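Local coordinates for protein glucose-1-phosphate uridylyltransferase (Sphingomonas elodea, PDB 2UX8) that probably catalyses the transfer of a uridylyl group from UTP to alpha-D-glucose 1-phosphate, yielding UDP-glucose and diphosphate, at residues Y216-L226 with L239-Q250; V161-E169 with Q250-R261. All coordinates share one frame; numbering follows the deposited sequence.

Interaction 1 of 2, residues Y216-L226 with L239-Q250; sequences YILQPEVMRIL and LTDAMQRMIGDQ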
loop_
_atom_site.group_PDB
_atom_site.type_symbol
_atom_site.label_atom_id
_atom_site.label_comp_id
_atom_site.label_asym_id
_atom_site.label_seq_id
_atom_site.Cartn_x
_atom_site.Cartn_y
_atom_site.Cartn_z
ATOM N N TYR C 216 23.004 18.935 7.376
ATOM C CA TYR C 216 22.854 20.387 7.466
ATOM C C TYR C 216 22.059 20.862 8.678
ATOM O O TYR C 216 21.217 20.145 9.229
ATOM C CB TYR C 216 22.119 20.957 6.243
ATOM C CG TYR C 216 22.558 20.497 4.865
ATOM C CD1 TYR C 216 22.430 19.164 4.467
ATOM C CD2 TYR C 216 23.017 21.417 3.922
ATOM C CE1 TYR C 216 22.745 18.767 3.166
ATOM C CE2 TYR C 216 23.334 21.027 2.625
ATOM C CZ TYR C 216 23.193 19.708 2.255
ATOM O OH TYR C 216 23.490 19.345 0.965
ATOM N N ILE C 217 22.336 22.100 9.074
ATOM C CA ILE C 217 21.621 22.783 10.141
ATOM C C ILE C 217 21.449 24.162 9.542
ATOM O O ILE C 217 22.413 24.902 9.399
ATOM C CB ILE C 217 22.426 22.908 11.418
ATOM C CG1 ILE C 217 22.507 21.550 12.103
ATOM C CG2 ILE C 217 21.771 23.938 12.332
ATOM C CD1 ILE C 217 23.114 21.584 13.491
ATOM N N LEU C 218 20.225 24.504 9.173
ATOM C CA LEU C 218 19.964 25.778 8.528
ATOM C C LEU C 218 19.014 26.704 9.260
ATOM O O LEU C 218 18.172 26.269 10.035
ATOM C CB LEU C 218 19.423 25.515 7.131
ATOM C CG LEU C 218 20.398 24.684 6.322
ATOM C CD1 LEU C 218 19.670 24.069 5.168
ATOM C CD2 LEU C 218 21.578 25.554 5.858
ATOM N N GLN C 219 19.153 27.995 8.988
ATOM C CA GLN C 219 18.295 28.999 9.598
ATOM C C GLN C 219 17.087 29.204 8.705
ATOM O O GLN C 219 17.172 29.066 7.481
ATOM C CB GLN C 219 19.057 30.315 9.785
ATOM C CG GLN C 219 20.190 30.195 10.786
ATOM C CD GLN C 219 19.692 29.787 12.155
ATOM O OE1 GLN C 219 20.274 28.932 12.815
ATOM N NE2 GLN C 219 18.610 30.402 12.592
ATOM N N PRO C 220 15.945 29.540 9.311
ATOM C CA PRO C 220 14.691 29.764 8.591
ATOM C C PRO C 220 14.768 30.696 7.383
ATOM O O PRO C 220 13.933 30.604 6.480
ATOM C CB PRO C 220 13.745 30.269 9.687
ATOM C CG PRO C 220 14.675 30.883 10.695
ATOM C CD PRO C 220 15.795 29.880 10.735
ATOM N N GLU C 221 15.767 31.575 7.346
ATOM C CA GLU C 221 15.889 32.490 6.217
ATOM C C GLU C 221 16.159 31.705 4.940
ATOM O O GLU C 221 15.858 32.169 3.840
ATOM C CB GLU C 221 17.010 33.513 6.437
ATOM C CG GLU C 221 17.667 33.516 7.818
ATOM C CD GLU C 221 16.715 33.865 8.964
ATOM O OE1 GLU C 221 15.763 34.651 8.744
ATOM O OE2 GLU C 221 16.938 33.368 10.095
ATOM N N VAL C 222 16.718 30.508 5.084
ATOM C CA VAL C 222 17.009 29.684 3.916
ATOM C C VAL C 222 15.723 29.174 3.276
ATOM O O VAL C 222 15.645 29.043 2.055
ATOM C CB VAL C 222 17.905 28.485 4.270
ATOM C CG1 VAL C 222 18.289 27.741 2.992
ATOM C CG2 VAL C 222 19.149 28.966 5.016
ATOM N N MET C 223 14.723 28.879 4.105
ATOM C CA MET C 223 13.429 28.422 3.600
ATOM C C MET C 223 12.829 29.558 2.785
ATOM O O MET C 223 12.403 29.368 1.646
ATOM C CB MET C 223 12.482 28.076 4.753
ATOM C CG MET C 223 12.519 26.630 5.189
ATOM S SD MET C 223 11.759 25.519 3.995
ATOM C CE MET C 223 13.039 25.230 2.947
ATOM N N ARG C 224 12.805 30.741 3.390
ATOM C CA ARG C 224 12.283 31.943 2.759
ATOM C C ARG C 224 12.887 32.147 1.383
ATOM O O ARG C 224 12.177 32.450 0.424
ATOM C CB ARG C 224 12.592 33.163 3.631
ATOM C CG ARG C 224 11.680 33.329 4.837
ATOM C CD ARG C 224 11.373 31.988 5.463
ATOM N NE ARG C 224 10.392 32.059 6.540
ATOM C CZ ARG C 224 9.723 31.003 6.994
ATOM N NH1 ARG C 224 9.931 29.805 6.457
ATOM N NH2 ARG C 224 8.855 31.139 7.988
ATOM N N ILE C 225 14.201 31.984 1.290
ATOM C CA ILE C 225 14.893 32.165 0.029
ATOM C C ILE C 225 14.493 31.131 -0.992
ATOM O O ILE C 225 14.501 31.409 -2.194
ATOM C CB ILE C 225 16.407 32.136 0.247
ATOM C CG1 ILE C 225 16.829 33.477 0.804
ATOM C CG2 ILE C 225 17.151 31.866 -1.043
ATOM C CD1 ILE C 225 18.235 33.535 1.125
ATOM N N LEU C 226 14.149 29.936 -0.513
ATOM C CA LEU C 226 13.722 28.849 -1.391
ATOM C C LEU C 226 12.310 29.125 -1.902
ATOM O O LEU C 226 12.027 28.938 -3.084
ATOM C CB LEU C 226 13.754 27.512 -0.650
ATOM C CG LEU C 226 15.131 26.934 -0.322
ATOM C CD1 LEU C 226 14.952 25.708 0.553
ATOM C CD2 LEU C 226 15.870 26.575 -1.595
ATOM N N LEU C 239 18.894 24.769 -3.549
ATOM C CA LEU C 239 19.553 24.923 -2.243
ATOM C C LEU C 239 20.927 25.485 -2.043
ATOM O O LEU C 239 21.154 26.343 -1.170
ATOM C CB LEU C 239 19.505 23.571 -1.527
ATOM C CG LEU C 239 20.051 23.565 -0.097
ATOM C CD1 LEU C 239 19.021 24.151 0.864
ATOM C CD2 LEU C 239 20.392 22.133 0.297
ATOM N N THR C 240 21.867 24.927 -2.788
ATOM C CA THR C 240 23.206 25.438 -2.650
ATOM C C THR C 240 23.080 26.911 -2.866
ATOM O O THR C 240 23.435 27.716 -2.011
ATOM C CB THR C 240 24.177 25.025 -3.734
ATOM O OG1 THR C 240 23.487 24.344 -4.777
ATOM C CG2 THR C 240 25.244 24.176 -3.154
ATOM N N ASP C 241 22.596 27.272 -4.047
ATOM C CA ASP C 241 22.458 28.688 -4.353
ATOM C C ASP C 241 21.714 29.430 -3.297
ATOM O O ASP C 241 21.734 30.647 -3.308
ATOM C CB ASP C 241 21.655 28.983 -5.617
ATOM C CG ASP C 241 21.395 27.774 -6.415
ATOM O OD1 ASP C 241 20.372 27.095 -6.147
ATOM O OD2 ASP C 241 22.229 27.499 -7.303
ATOM N N ALA C 242 21.002 28.749 -2.417
ATOM C CA ALA C 242 20.242 29.502 -1.434
ATOM C C ALA C 242 21.075 29.733 -0.214
ATOM O O ALA C 242 20.985 30.787 0.401
ATOM C CB ALA C 242 18.950 28.783 -1.067
ATOM N N MET C 243 21.887 28.746 0.141
ATOM C CA MET C 243 22.773 28.894 1.284
ATOM C C MET C 243 23.761 30.011 0.971
ATOM O O MET C 243 24.125 30.802 1.833
ATOM C CB MET C 243 23.524 27.601 1.534
ATOM C CG MET C 243 22.607 26.444 1.770
ATOM S SD MET C 243 23.503 25.027 2.340
ATOM C CE MET C 243 23.902 24.249 0.766
ATOM N N GLN C 244 24.188 30.033 -0.286
ATOM C CA GLN C 244 25.094 31.024 -0.851
ATOM C C GLN C 244 24.674 32.416 -0.407
ATOM O O GLN C 244 25.432 33.152 0.228
ATOM C CB GLN C 244 24.973 30.946 -2.370
ATOM C CG GLN C 244 26.165 30.399 -3.090
ATOM C CD GLN C 244 27.283 31.393 -3.118
ATOM O OE1 GLN C 244 27.040 32.592 -3.177
ATOM N NE2 GLN C 244 28.519 30.912 -3.090
ATOM N N ARG C 245 23.442 32.760 -0.757
ATOM C CA ARG C 245 22.888 34.067 -0.447
ATOM C C ARG C 245 22.920 34.413 1.014
ATOM O O ARG C 245 22.449 35.472 1.414
ATOM C CB ARG C 245 21.455 34.179 -0.966
ATOM C CG ARG C 245 21.360 34.711 -2.376
ATOM C CD ARG C 245 20.371 35.839 -2.434
ATOM N NE ARG C 245 19.129 35.409 -3.049
ATOM C CZ ARG C 245 17.929 35.660 -2.546
ATOM N NH1 ARG C 245 17.819 36.337 -1.413
ATOM N NH2 ARG C 245 16.844 35.243 -3.183
ATOM N N MET C 246 23.470 33.519 1.820
ATOM C CA MET C 246 23.542 33.788 3.237
ATOM C C MET C 246 24.914 33.631 3.823
ATOM O O MET C 246 25.080 33.164 4.947
ATOM C CB MET C 246 22.529 32.945 3.998
ATOM C CG MET C 246 21.106 33.358 3.701
ATOM S SD MET C 246 19.925 32.891 4.954
ATOM C CE MET C 246 20.898 31.891 5.991
ATOM N N ILE C 247 25.907 34.029 3.043
ATOM C CA ILE C 247 27.281 33.987 3.506
ATOM C C ILE C 247 27.606 35.293 4.235
ATOM O O ILE C 247 28.197 35.292 5.311
ATOM C CB ILE C 247 28.268 33.859 2.332
ATOM C CG1 ILE C 247 27.963 32.614 1.511
ATOM C CG2 ILE C 247 29.687 33.756 2.849
ATOM C CD1 ILE C 247 28.724 32.547 0.212
ATOM N N GLY C 248 27.202 36.405 3.641
ATOM C CA GLY C 248 27.523 37.694 4.207
ATOM C C GLY C 248 26.815 38.132 5.460
ATOM O O GLY C 248 27.225 39.110 6.051
ATOM N N ASP C 249 25.759 37.472 5.895
ATOM C CA ASP C 249 25.171 38.001 7.101
ATOM C C ASP C 249 24.838 37.050 8.225
ATOM O O ASP C 249 24.220 37.439 9.210
ATOM C CB ASP C 249 24.000 38.933 6.762
ATOM C CG ASP C 249 22.737 38.212 6.463
ATOM O OD1 ASP C 249 22.295 37.435 7.324
ATOM O OD2 ASP C 249 22.175 38.446 5.375
ATOM N N GLN C 250 25.286 35.808 8.104
ATOM C CA GLN C 250 25.084 34.845 9.169
ATOM C C GLN C 250 26.261 33.887 9.251
ATOM O O GLN C 250 26.875 33.546 8.236
ATOM C CB GLN C 250 23.766 34.095 8.984
ATOM C CG GLN C 250 22.765 34.441 10.073
ATOM C CD GLN C 250 21.377 33.883 9.831
ATOM O OE1 GLN C 250 20.521 33.934 10.712
ATOM N NE2 GLN C 250 21.142 33.361 8.636
#

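Interaction 2 of 2, residues V161-E169 with Q250-R261; sequences VGGNLICAE and QPFHGVTFQGTR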
loop_
_atom_site.group_PDB
_atom_site.type_symbol
_atom_site.label_atom_id
_atom_site.label_comp_id
_atom_site.label_asym_id
_atom_site.label_seq_id
_atom_site.Cartn_x
_atom_site.Cartn_y
_atom_site.Cartn_z
ATOM N N VAL C 161 28.390 28.559 18.032
ATOM C CA VAL C 161 28.502 29.565 16.986
ATOM C C VAL C 161 27.198 29.950 16.276
ATOM O O VAL C 161 27.139 31.014 15.646
ATOM C CB VAL C 161 29.531 29.150 15.947
ATOM C CG1 VAL C 161 29.760 30.284 14.978
ATOM C CG2 VAL C 161 30.826 28.780 16.641
ATOM N N GLY C 162 26.168 29.102 16.374
ATOM C CA GLY C 162 24.882 29.390 15.754
ATOM C C GLY C 162 24.954 29.487 14.249
ATOM O O GLY C 162 25.888 28.962 13.650
ATOM N N GLY C 163 23.978 30.148 13.633
ATOM C CA GLY C 163 23.986 30.289 12.183
ATOM C C GLY C 163 23.744 29.000 11.409
ATOM O O GLY C 163 22.944 28.168 11.820
ATOM N N ASN C 164 24.446 28.835 10.290
ATOM C CA ASN C 164 24.292 27.654 9.455
ATOM C C ASN C 164 25.538 26.778 9.472
ATOM O O ASN C 164 26.660 27.278 9.478
ATOM C CB ASN C 164 23.976 28.077 8.017
ATOM C CG ASN C 164 22.918 29.167 7.949
ATOM O OD1 ASN C 164 23.238 30.358 7.947
ATOM N ND2 ASN C 164 21.652 28.766 7.911
ATOM N N LEU C 165 25.333 25.466 9.490
ATOM C CA LEU C 165 26.439 24.527 9.499
ATOM C C LEU C 165 26.185 23.386 8.524
ATOM O O LEU C 165 25.037 23.030 8.239
ATOM C CB LEU C 165 26.652 23.941 10.898
ATOM C CG LEU C 165 27.043 24.835 12.076
ATOM C CD1 LEU C 165 25.792 25.362 12.739
ATOM C CD2 LEU C 165 27.839 24.033 13.093
ATOM N N ILE C 166 27.271 22.818 8.017
ATOM C CA ILE C 166 27.200 21.699 7.093
ATOM C C ILE C 166 28.392 20.802 7.353
ATOM O O ILE C 166 29.429 21.261 7.812
ATOM C CB ILE C 166 27.248 22.168 5.626
ATOM C CG1 ILE C 166 28.440 23.104 5.427
ATOM C CG2 ILE C 166 25.940 22.854 5.249
ATOM C CD1 ILE C 166 28.674 23.509 3.993
ATOM N N CYS C 167 28.242 19.518 7.075
ATOM C CA CYS C 167 29.340 18.588 7.269
ATOM C C CYS C 167 30.290 18.739 6.086
ATOM O O CYS C 167 29.863 18.759 4.928
ATOM C CB CYS C 167 28.821 17.159 7.342
ATOM S SG CYS C 167 30.088 15.990 7.796
ATOM N N ALA C 168 31.580 18.856 6.380
ATOM C CA ALA C 168 32.583 19.020 5.337
ATOM C C ALA C 168 33.570 17.874 5.362
ATOM O O ALA C 168 33.875 17.321 6.425
ATOM C CB ALA C 168 33.308 20.347 5.511
ATOM N N GLU C 169 34.077 17.543 4.179
ATOM C CA GLU C 169 35.003 16.436 4.031
ATOM C C GLU C 169 35.904 16.619 2.809
ATOM O O GLU C 169 35.426 16.908 1.710
ATOM C CB GLU C 169 34.187 15.147 3.909
ATOM C CG GLU C 169 34.960 13.854 3.831
ATOM C CD GLU C 169 34.026 12.670 3.688
ATOM O OE1 GLU C 169 33.090 12.561 4.515
ATOM O OE2 GLU C 169 34.221 11.860 2.754
ATOM N N GLN C 250 25.286 35.808 8.104
ATOM C CA GLN C 250 25.084 34.845 9.169
ATOM C C GLN C 250 26.261 33.887 9.251
ATOM O O GLN C 250 26.875 33.546 8.236
ATOM C CB GLN C 250 23.766 34.095 8.984
ATOM C CG GLN C 250 22.765 34.441 10.073
ATOM C CD GLN C 250 21.377 33.883 9.831
ATOM O OE1 GLN C 250 20.521 33.934 10.712
ATOM N NE2 GLN C 250 21.142 33.361 8.636
ATOM N N PRO C 251 26.620 33.480 10.479
ATOM C CA PRO C 251 27.728 32.554 10.746
ATOM C C PRO C 251 27.544 31.283 9.926
ATOM O O PRO C 251 26.547 30.583 10.094
ATOM C CB PRO C 251 27.582 32.261 12.238
ATOM C CG PRO C 251 26.971 33.502 12.782
ATOM C CD PRO C 251 25.965 33.905 11.730
ATOM N N PHE C 252 28.485 30.981 9.043
ATOM C CA PHE C 252 28.365 29.775 8.249
ATOM C C PHE C 252 29.661 28.986 8.326
ATOM O O PHE C 252 30.709 29.440 7.873
ATOM C CB PHE C 252 28.002 30.130 6.812
ATOM C CG PHE C 252 27.233 29.057 6.115
ATOM C CD1 PHE C 252 26.322 29.371 5.115
ATOM C CD2 PHE C 252 27.426 27.724 6.455
ATOM C CE1 PHE C 252 25.612 28.371 4.463
ATOM C CE2 PHE C 252 26.724 26.719 5.810
ATOM C CZ PHE C 252 25.812 27.042 4.808
ATOM N N HIS C 253 29.577 27.800 8.917
ATOM C CA HIS C 253 30.748 26.960 9.095
ATOM C C HIS C 253 30.605 25.538 8.589
ATOM O O HIS C 253 29.504 24.989 8.509
ATOM C CB HIS C 253 31.107 26.904 10.572
ATOM C CG HIS C 253 31.262 28.249 11.199
ATOM N ND1 HIS C 253 32.369 29.041 10.994
ATOM C CD2 HIS C 253 30.435 28.957 12.002
ATOM C CE1 HIS C 253 32.218 30.179 11.645
ATOM N NE2 HIS C 253 31.052 30.153 12.264
ATOM N N GLY C 254 31.751 24.952 8.259
ATOM C CA GLY C 254 31.789 23.582 7.806
ATOM C C GLY C 254 32.268 22.794 9.005
ATOM O O GLY C 254 33.161 23.243 9.720
ATOM N N VAL C 255 31.667 21.635 9.243
ATOM C CA VAL C 255 32.055 20.799 10.364
ATOM C C VAL C 255 32.657 19.492 9.866
ATOM O O VAL C 255 32.095 18.838 8.992
ATOM C CB VAL C 255 30.847 20.477 11.249
ATOM C CG1 VAL C 255 31.293 19.697 12.460
ATOM C CG2 VAL C 255 30.147 21.765 11.661
ATOM N N THR C 256 33.813 19.118 10.402
ATOM C CA THR C 256 34.427 17.869 9.996
ATOM C C THR C 256 34.023 16.819 11.026
ATOM O O THR C 256 34.113 17.035 12.235
ATOM C CB THR C 256 35.960 17.994 9.884
ATOM O OG1 THR C 256 36.487 18.533 11.095
ATOM C CG2 THR C 256 36.329 18.913 8.734
ATOM N N PHE C 257 33.549 15.693 10.518
ATOM C CA PHE C 257 33.060 14.600 11.334
ATOM C C PHE C 257 34.129 13.726 11.977
ATOM O O PHE C 257 35.065 13.285 11.317
ATOM C CB PHE C 257 32.119 13.746 10.474
ATOM C CG PHE C 257 31.543 12.563 11.185
ATOM C CD1 PHE C 257 30.913 12.712 12.420
ATOM C CD2 PHE C 257 31.599 11.301 10.603
ATOM C CE1 PHE C 257 30.338 11.617 13.068
ATOM C CE2 PHE C 257 31.035 10.197 11.229
ATOM C CZ PHE C 257 30.398 10.350 12.469
ATOM N N GLN C 258 33.966 13.480 13.275
ATOM C CA GLN C 258 34.880 12.638 14.035
ATOM C C GLN C 258 34.390 11.207 13.859
ATOM O O GLN C 258 33.754 10.630 14.749
ATOM C CB GLN C 258 34.821 13.013 15.506
ATOM C CG GLN C 258 34.809 14.496 15.726
ATOM C CD GLN C 258 36.189 15.072 15.838
ATOM O OE1 GLN C 258 36.620 15.437 16.928
ATOM N NE2 GLN C 258 36.903 15.153 14.718
ATOM N N GLY C 259 34.674 10.648 12.692
ATOM C CA GLY C 259 34.259 9.292 12.390
ATOM C C GLY C 259 34.422 9.122 10.900
ATOM O O GLY C 259 35.001 9.988 10.247
ATOM N N THR C 260 33.939 8.016 10.349
ATOM C CA THR C 260 34.053 7.825 8.916
ATOM C C THR C 260 32.686 7.768 8.248
ATOM O O THR C 260 31.697 7.274 8.808
ATOM C CB THR C 260 34.862 6.569 8.571
ATOM O OG1 THR C 260 34.375 5.465 9.333
ATOM C CG2 THR C 260 36.331 6.786 8.879
ATOM N N ARG C 261 32.644 8.302 7.042
ATOM C CA ARG C 261 31.417 8.345 6.289
ATOM C C ARG C 261 31.464 7.371 5.132
ATOM O O ARG C 261 32.463 7.270 4.438
ATOM C CB ARG C 261 31.195 9.768 5.787
ATOM C CG ARG C 261 30.151 9.915 4.720
ATOM C CD ARG C 261 30.776 10.585 3.528
ATOM N NE ARG C 261 29.849 10.782 2.423
ATOM C CZ ARG C 261 30.234 11.090 1.188
ATOM N NH1 ARG C 261 31.527 11.235 0.913
ATOM N NH2 ARG C 261 29.332 11.239 0.226
#

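Interaction 1 of 2, residues Y216-L226 with L239-Q250
The sulfur of Met243 meets the Tyr216 ring at its edge, almost in the ring plane: SD lies 5.1 Å from the ring centroid, 83° off the normal, a Met-aromatic contact. The thioether then bends at its last torsion (chi3 -90°), which brings CE to 3.8 Å from Tyr216 CE2, while Leu239 CD2 reaches the same ring carbon. Helix 221-226 packs against helix 240-244, their axes 9.2 Å apart at 123°. Small Ala242 suits the close approach; its CB sits 3.6 Å from Ile225 CG2 and also touches Leu226 CD2. Ile225 divides its branches: CG2 turns to the alanine, CD1 meets Met246 CG at 3.9 Å, and CG1 lies over one face of the Arg245 guanidinium. An alanine in place of Ile225 is likely to open a gap between Ala242 and Met246 and leave that guanidinium face without its aliphatic cover. Flexible, unbranched Met246 lays its CE against Val222 CG2, though this methionine is poorly ordered. Tyr216 also touches bound glucose 1-phosphate, joining the packing to the sugar-phosphate pocket. With hydrocarbon and thioether surfaces carrying the contact, its hold is mainly van der Waals and hydrophobic.

Interaction 2 of 2, residues V161-E169 with Q250-R261
Strands 164-169 and 252-256 pair in parallel, neighbours in the mixed central sheet of this GT-A type nucleotidyltransferase. Asn164 N donates to Pro251 O and His253 N to Asn164 O; farther along, Ile166 N reaches His253 O and Val255 N reaches Ile166 O. The last rung, Ala168 N to Val255 O (2.7 Å), is nearly straight at hydrogen (171°), although the donor stands above the carbonyl plane. Gly163, just before the ladder, has positive phi, and a side chain there would collide with Pro251 O.

Apolar contacts fall on both faces. Phe252, its CG anti to the backbone N (chi1 -152°), lays its ring beside the neighbouring strand: Asn164 CB stands over the ring centre as a CH-pi contact, 3.6 Å from the centroid, while Ile166 CG2 comes to the edge. On the face of Leu165 and Cys167, branched Val255 suits the strand and sets CG2 3.5 Å from Leu165 CD2; Cys167 SG touches Phe257 CB.

Charge joins the far ends. Arg261 has its stronger partner in Asp142, a glucose 1-phosphate binding residue, so Glu169 is a second anion beside it. Reaching out on an extended chain, Glu169 places OE2 at the guanidinium edge, 3.3 Å from Arg261 NH1, in a weakly hydrogen-bonded salt bridge with the carboxylate and guanidinium planes 64° apart.

Of the segments in contact, strand 164-170 comes first from the N terminus, then strand 215-218 and helix 221-226, next helix 240-244, and finally strand 252-256. Interaction 1 closes a short loop, with 12 residues between its segments; interaction 2 closes a long one of 80 residues, and the first is nested inside it. Gln250 belongs to both, ending the second segment of interaction 1 and beginning that of interaction 2. Strands 215-218 and 164-170 are antiparallel neighbours in the sheet, where Leu165 N probably hydrogen-bonds to Ile217 O (3.0 Å). The helical pair is thus tied to the sheet twice, by the chain coming from strand 215-218 and by the chain leading into strand 252-256.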